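Local structure of mandelate racemase/muconate lactonizing enzyme/Enolase superfamily (Rhodobacter sphaeroides, 2HZG) at residues P100-L103 with S104-M108; A185-E188 with G189-P192; M261-H264 with L265-G269. The protein belongs to the mandelate racemase/muconate lactonizing enzyme branch of the enolase superfamily, joining an N-terminal capping domain to a TIM-barrel-like domain that carries a metal site. All coordinates share one frame; numbering follows the deposited sequence.

How the contacts relate
Each contact joins successive turns of a different helix. Contact 1, in the N-terminal domain, is buried and largely apolar, its serine and glutamate bonding mainly backbone N-H groups of the barrel domain. Contacts 2 and 3 both lie on barrel helices that link neighbouring parallel strands, their centres about 32 Å apart. Contact 2 lies far from the chain's centre, mostly buried against the barrel strands but with E188 and P192 exposed; an arginine there grips backbone carbonyl groups. Contact 3 is partly buried, with methionine and leucine facing the barrel and histidine and tyrosine facing the second subunit. Contacts 1 and 3 approach to about 8 Å between nearest atoms, and both touch that subunit.

Contact 1. Residues P100-L103 with S104-M108; sequences PHML and SGIEM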
loop_
_atom_site.group_PDB
_atom_site.type_symbol
_atom_site.label_atom_id
_atom_site.label_comp_id
_atom_site.label_asym_id
_atom_site.label_seq_id
_atom_site.Cartn_x
_atom_site.Cartn_y
_atom_site.Cartn_z
ATOM N N PRO A 100 -5.677 -2.937 -4.457
ATOM C CA PRO A 100 -6.054 -1.789 -5.293
ATOM C C PRO A 100 -5.438 -1.836 -6.700
ATOM O O PRO A 100 -6.051 -1.351 -7.641
ATOM C CB PRO A 100 -5.464 -0.593 -4.536
ATOM C CG PRO A 100 -5.274 -1.046 -3.173
ATOM C CD PRO A 100 -5.042 -2.504 -3.199
ATOM N N HIS A 101 -4.236 -2.404 -6.822
ATOM C CA HIS A 101 -3.542 -2.469 -8.112
ATOM C C HIS A 101 -4.220 -3.474 -9.034
ATOM O O HIS A 101 -4.406 -3.204 -10.226
ATOM C CB HIS A 101 -2.069 -2.820 -7.886
ATOM C CG HIS A 101 -1.217 -1.628 -7.580
ATOM N ND1 HIS A 101 0.163 -1.662 -7.622
ATOM C CD2 HIS A 101 -1.552 -0.359 -7.254
ATOM C CE1 HIS A 101 0.638 -0.465 -7.328
ATOM N NE2 HIS A 101 -0.383 0.346 -7.109
ATOM N N MET A 102 -4.611 -4.617 -8.470
ATOM C CA MET A 102 -5.406 -5.618 -9.185
ATOM C C MET A 102 -6.785 -5.043 -9.539
ATOM O O MET A 102 -7.236 -5.151 -10.684
ATOM C CB MET A 102 -5.539 -6.909 -8.350
ATOM C CG MET A 102 -6.216 -8.087 -9.118
ATOM S SD MET A 102 -5.329 -8.594 -10.622
ATOM C CE MET A 102 -6.362 -7.940 -11.915
ATOM N N LEU A 103 -7.433 -4.401 -8.572
ATOM C CA LEU A 103 -8.723 -3.752 -8.816
ATOM C C LEU A 103 -8.711 -2.708 -9.949
ATOM O O LEU A 103 -9.667 -2.606 -10.708
ATOM C CB LEU A 103 -9.241 -3.090 -7.546
ATOM C CG LEU A 103 -10.549 -2.282 -7.638
ATOM C CD1 LEU A 103 -11.758 -3.164 -8.096
ATOM C CD2 LEU A 103 -10.831 -1.652 -6.295
ATOM N N SER A 104 -7.649 -1.904 -10.030
ATOM C CA SER A 104 -7.565 -0.843 -11.032
ATOM C C SER A 104 -7.941 -1.311 -12.449
ATOM O O SER A 104 -8.794 -0.699 -13.109
ATOM C CB SER A 104 -6.160 -0.216 -11.042
ATOM O OG SER A 104 -5.901 0.490 -9.827
ATOM N N GLY A 105 -7.270 -2.366 -12.914
ATOM C CA GLY A 105 -7.478 -2.906 -14.262
ATOM C C GLY A 105 -8.883 -3.483 -14.436
ATOM O O GLY A 105 -9.490 -3.325 -15.488
ATOM N N ILE A 106 -9.390 -4.136 -13.385
ATOM C CA ILE A 106 -10.747 -4.706 -13.388
ATOM C C ILE A 106 -11.784 -3.607 -13.499
ATOM O O ILE A 106 -12.667 -3.681 -14.333
ATOM C CB ILE A 106 -11.016 -5.544 -12.112
ATOM C CG1 ILE A 106 -10.145 -6.802 -12.129
ATOM C CG2 ILE A 106 -12.546 -5.897 -11.950
ATOM C CD1 ILE A 106 -9.963 -7.440 -10.783
ATOM N N GLU A 107 -11.650 -2.584 -12.664
ATOM C CA GLU A 107 -12.606 -1.494 -12.587
ATOM C C GLU A 107 -12.680 -0.721 -13.922
ATOM O O GLU A 107 -13.770 -0.443 -14.427
ATOM C CB GLU A 107 -12.245 -0.590 -11.388
ATOM C CG GLU A 107 -13.324 0.423 -10.942
ATOM C CD GLU A 107 -13.254 1.741 -11.722
ATOM O OE1 GLU A 107 -12.515 1.851 -12.758
ATOM O OE2 GLU A 107 -13.919 2.694 -11.285
ATOM N N MET A 108 -11.531 -0.381 -14.502
ATOM C CA MET A 108 -11.559 0.300 -15.788
ATOM C C MET A 108 -12.143 -0.587 -16.903
ATOM O O MET A 108 -12.810 -0.061 -17.793
ATOM C CB MET A 108 -10.189 0.899 -16.168
ATOM C CG MET A 108 -9.161 -0.065 -16.671
ATOM S SD MET A 108 -7.630 0.738 -17.237
ATOM C CE MET A 108 -7.111 1.495 -15.687
#
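Residues P100-L103 and S104-M108 are consecutive turns of helix 99-118, tied by backbone bonds from S104 N to P100 O and from E107 N to L103 O, the latter 2.8 Å long and close to straight at 168°. S104 adds a side-chain bond to the first of these: its OG also donates to P100 O, at 2.9 Å. Because chi1 of -67° sets the hydroxyl beside its own backbone N, both donors of one residue grip the same oxygen, and they reach it from opposite faces of the carbonyl plane. Serine suits this buried place, being short enough to fold back on the helix while OG also accepts from G282 N. On another face of the helix M102 and I106, one turn apart, cross at a slant. The bent methionine chain brings CE to 3.8 Å from I106 CD1, and that same CD1 lies 3.6 Å from M102 O, covering the carbonyl with a methyl group. A flexible thioether and a branched aliphatic chain can fill such an apolar surface together. E107 rests its CB 3.3 Å from L103 O, but its carboxylate turns to other partners: OE1 accepts from L284 N, and OE2 from G285 N and W111 NE1, which accounts for an acid in a buried position. S104 and E107 thus join this N-terminal-domain helix to the barrel domain. Around the helix, M102 and I106 pack on helix 48-56 and strand 27-35, L103 and E107 meet helix 79-92, and P100 and H101 lie against L97 of the second subunit.

Contact 2. Residues A185-E188 with G189-P192; sequences AARE and GLGP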
loop_
_atom_site.group_PDB
_atom_site.type_symbol
_atom_site.label_atom_id
_atom_site.label_comp_id
_atom_site.label_asym_id
_atom_site.label_seq_id
_atom_site.Cartn_x
_atom_site.Cartn_y
_atom_site.Cartn_z
ATOM N N ALA A 185 20.573 20.868 -20.415
ATOM C CA ALA A 185 20.578 20.165 -21.710
ATOM C C ALA A 185 19.147 19.913 -22.223
ATOM O O ALA A 185 18.866 20.136 -23.399
ATOM C CB ALA A 185 21.375 18.870 -21.622
ATOM N N ALA A 186 18.239 19.510 -21.327
ATOM C CA ALA A 186 16.801 19.438 -21.658
ATOM C C ALA A 186 16.259 20.779 -22.174
ATOM O O ALA A 186 15.598 20.839 -23.223
ATOM C CB ALA A 186 15.988 18.950 -20.446
ATOM N N ARG A 187 16.543 21.859 -21.446
ATOM C CA ARG A 187 16.141 23.188 -21.880
ATOM C C ARG A 187 16.789 23.547 -23.233
ATOM O O ARG A 187 16.125 24.108 -24.108
ATOM C CB ARG A 187 16.473 24.242 -20.809
ATOM C CG ARG A 187 16.161 25.710 -21.185
ATOM C CD ARG A 187 14.749 25.937 -21.740
ATOM N NE ARG A 187 13.725 25.896 -20.706
ATOM C CZ ARG A 187 12.414 25.863 -20.934
ATOM N NH1 ARG A 187 11.938 25.849 -22.184
ATOM N NH2 ARG A 187 11.567 25.837 -19.910
ATOM N N GLU A 188 18.070 23.219 -23.389
ATOM C CA GLU A 188 18.806 23.526 -24.623
ATOM C C GLU A 188 18.164 22.810 -25.810
ATOM O O GLU A 188 17.926 23.432 -26.852
ATOM C CB GLU A 188 20.293 23.148 -24.504
ATOM C CG GLU A 188 21.194 23.816 -25.557
ATOM C CD GLU A 188 22.667 23.424 -25.440
ATOM O OE1 GLU A 188 23.123 23.015 -24.330
ATOM O OE2 GLU A 188 23.375 23.512 -26.479
ATOM N N GLY A 189 17.881 21.514 -25.654
ATOM C CA GLY A 189 17.241 20.751 -26.722
ATOM C C GLY A 189 15.828 21.215 -27.024
ATOM O O GLY A 189 15.404 21.224 -28.188
ATOM N N LEU A 190 15.093 21.611 -25.984
ATOM C CA LEU A 190 13.689 21.957 -26.145
ATOM C C LEU A 190 13.519 23.321 -26.774
ATOM O O LEU A 190 12.531 23.567 -27.482
ATOM C CB LEU A 190 12.947 21.925 -24.793
ATOM C CG LEU A 190 11.485 22.400 -24.746
ATOM C CD1 LEU A 190 10.600 21.560 -25.697
ATOM C CD2 LEU A 190 10.936 22.379 -23.323
ATOM N N GLY A 191 14.458 24.216 -26.490
ATOM C CA GLY A 191 14.315 25.611 -26.875
ATOM C C GLY A 191 13.653 26.415 -25.772
ATOM O O GLY A 191 13.088 25.837 -24.833
ATOM N N PRO A 192 13.702 27.757 -25.882
ATOM C CA PRO A 192 13.231 28.625 -24.792
ATOM C C PRO A 192 11.722 28.681 -24.553
ATOM O O PRO A 192 11.298 28.974 -23.436
ATOM C CB PRO A 192 13.773 30.016 -25.185
ATOM C CG PRO A 192 13.926 29.960 -26.682
ATOM C CD PRO A 192 14.261 28.527 -27.020
#
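R187 reaches forward past the end of helix 176-190 to G191, its NH1 donating to G191 O over 2.9 Å. The oxygen lies at the guanidinium edge, 1° out of that plane, and the nitrogen in turn lies in the carbonyl plane, so the bond lies in the plane of both groups. Bends at chi2 and chi3 curl the long chain round to this place, and CD comes within 3.5 Å of the same oxygen. Further bonds, from NH1 to G194 O and NE to A221 O, fix the guanidinium among backbone acceptors, a task for which arginine has donors enough. The tight part is the last turn: G189 N bonds A185 O at 2.8 Å, and L190 CB sits 3.3 Å from A186 O. G191, still bonded to R187 O through its N, leaves the helix at a phi of 91°, which glycine tolerates readily. The looser side belongs to E188, extended and exposed, and to P192, which leads the chain away. This turn closes the helix of a beta-alpha-beta crossover: A186, small enough to let the helix lie close on F166 and L196, packs with L190 on strands 163-167 and 195-199, while A185 and E188 touch helix 146-158.

Contact 3. Residues M261-H264 with L265-G269; sequences MAQH and LMDYG
H264 O receives Y268 N at 2.7 Å, and Q263 O receives D267 N at 2.8 Å; these bonds, with those from L265 N to M261 O and M266 N to A262 O, hold the final turns of helix 259-268. D267 OD1 forms a salt bridge with R297, while OD2 lies 3.5 Å from Q263 CG, the two chains crossing with their amide and carboxylate planes 30° apart. H264 NE2 bonds G233 O of the second subunit. The H264 and Y268 side chains run side by side in the same direction, each with its CG beside the backbone N (chi1 -65° and -57°), and H264 CD2 lies 4.1 Å from Y268 CE2. Such flat rings make a broad surface for a partner: Y268 stacks on Y268 of the second subunit, and both residues meet L235 there. M266 turns inward, its chain bending at chi3 to lay CE 3.8 Å from A262 O. Small A262 lets the helix lie close on I274 and I276. This is the helix of a beta-alpha-beta unit: A262, L265 and M266 pack on strand 273-276, A262 and M266 also on helix 284-297, and H264 and L265 on helix 235-242.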
loop_
_atom_site.group_PDB
_atom_site.type_symbol
_atom_site.label_atom_id
_atom_site.label_comp_id
_atom_site.label_asym_id
_atom_site.label_seq_id
_atom_site.Cartn_x
_atom_site.Cartn_y
_atom_site.Cartn_z
ATOM N N MET A 261 -4.666 9.057 -0.334
ATOM C CA MET A 261 -3.270 9.400 -0.669
ATOM C C MET A 261 -3.194 10.657 -1.561
ATOM O O MET A 261 -2.366 11.542 -1.331
ATOM C CB MET A 261 -2.573 8.234 -1.345
ATOM C CG MET A 261 -2.288 7.084 -0.402
ATOM S SD MET A 261 -1.376 5.783 -1.224
ATOM C CE MET A 261 0.238 6.531 -1.534
ATOM N N ALA A 262 -4.080 10.747 -2.547
ATOM C CA ALA A 262 -4.144 11.927 -3.407
ATOM C C ALA A 262 -4.699 13.135 -2.632
ATOM O O ALA A 262 -4.125 14.233 -2.694
ATOM C CB ALA A 262 -4.979 11.644 -4.647
ATOM N N GLN A 263 -5.804 12.941 -1.900
ATOM C CA GLN A 263 -6.358 14.056 -1.123
ATOM C C GLN A 263 -5.379 14.621 -0.096
ATOM O O GLN A 263 -5.289 15.835 0.077
ATOM C CB GLN A 263 -7.659 13.685 -0.419
ATOM C CG GLN A 263 -8.371 14.930 0.088
ATOM C CD GLN A 263 -9.596 14.601 0.916
ATOM O OE1 GLN A 263 -10.708 14.962 0.546
ATOM N NE2 GLN A 263 -9.398 13.912 2.028
ATOM N N HIS A 264 -4.668 13.733 0.591
ATOM C CA HIS A 264 -3.672 14.161 1.580
ATOM C C HIS A 264 -2.515 14.923 0.961
ATOM O O HIS A 264 -2.045 15.913 1.529
ATOM C CB HIS A 264 -3.147 12.969 2.379
ATOM C CG HIS A 264 -4.192 12.310 3.227
ATOM N ND1 HIS A 264 -4.041 11.042 3.743
ATOM C CD2 HIS A 264 -5.403 12.745 3.644
ATOM C CE1 HIS A 264 -5.115 10.723 4.444
ATOM N NE2 HIS A 264 -5.962 11.735 4.387
ATOM N N LEU A 265 -2.044 14.457 -0.195
ATOM C CA LEU A 265 -1.016 15.193 -0.929
ATOM C C LEU A 265 -1.486 16.595 -1.285
ATOM O O LEU A 265 -0.732 17.560 -1.103
ATOM C CB LEU A 265 -0.567 14.426 -2.194
ATOM C CG LEU A 265 0.649 15.006 -2.927
ATOM C CD1 LEU A 265 1.930 14.982 -2.077
ATOM C CD2 LEU A 265 0.834 14.201 -4.212
ATOM N N MET A 266 -2.724 16.728 -1.767
ATOM C CA MET A 266 -3.266 18.083 -2.037
ATOM C C MET A 266 -3.408 18.924 -0.774
ATOM O O MET A 266 -3.028 20.095 -0.763
ATOM C CB MET A 266 -4.594 18.035 -2.773
ATOM C CG MET A 266 -4.476 17.408 -4.153
ATOM S SD MET A 266 -6.030 17.469 -5.064
ATOM C CE MET A 266 -6.954 16.165 -4.272
ATOM N N ASP A 267 -3.935 18.316 0.286
ATOM C CA ASP A 267 -4.209 19.062 1.515
ATOM C C ASP A 267 -2.996 19.354 2.398
ATOM O O ASP A 267 -2.963 20.400 3.017
ATOM C CB ASP A 267 -5.331 18.409 2.323
ATOM C CG ASP A 267 -6.685 18.592 1.661
ATOM O OD1 ASP A 267 -6.828 19.508 0.825
ATOM O OD2 ASP A 267 -7.591 17.795 1.935
ATOM N N TYR A 268 -2.025 18.441 2.462
ATOM C CA TYR A 268 -0.852 18.632 3.309
ATOM C C TYR A 268 0.467 18.840 2.529
ATOM O O TYR A 268 1.436 19.353 3.076
ATOM C CB TYR A 268 -0.723 17.455 4.272
ATOM C CG TYR A 268 -1.975 17.276 5.114
ATOM C CD1 TYR A 268 -2.249 18.149 6.166
ATOM C CD2 TYR A 268 -2.888 16.255 4.845
ATOM C CE1 TYR A 268 -3.393 18.017 6.934
ATOM C CE2 TYR A 268 -4.051 16.103 5.617
ATOM C CZ TYR A 268 -4.281 16.999 6.667
ATOM O OH TYR A 268 -5.407 16.895 7.458
ATOM N N GLY A 269 0.508 18.416 1.268
ATOM C CA GLY A 269 1.762 18.410 0.517
ATOM C C GLY A 269 2.058 19.704 -0.189
ATOM O O GLY A 269 3.169 19.899 -0.658
#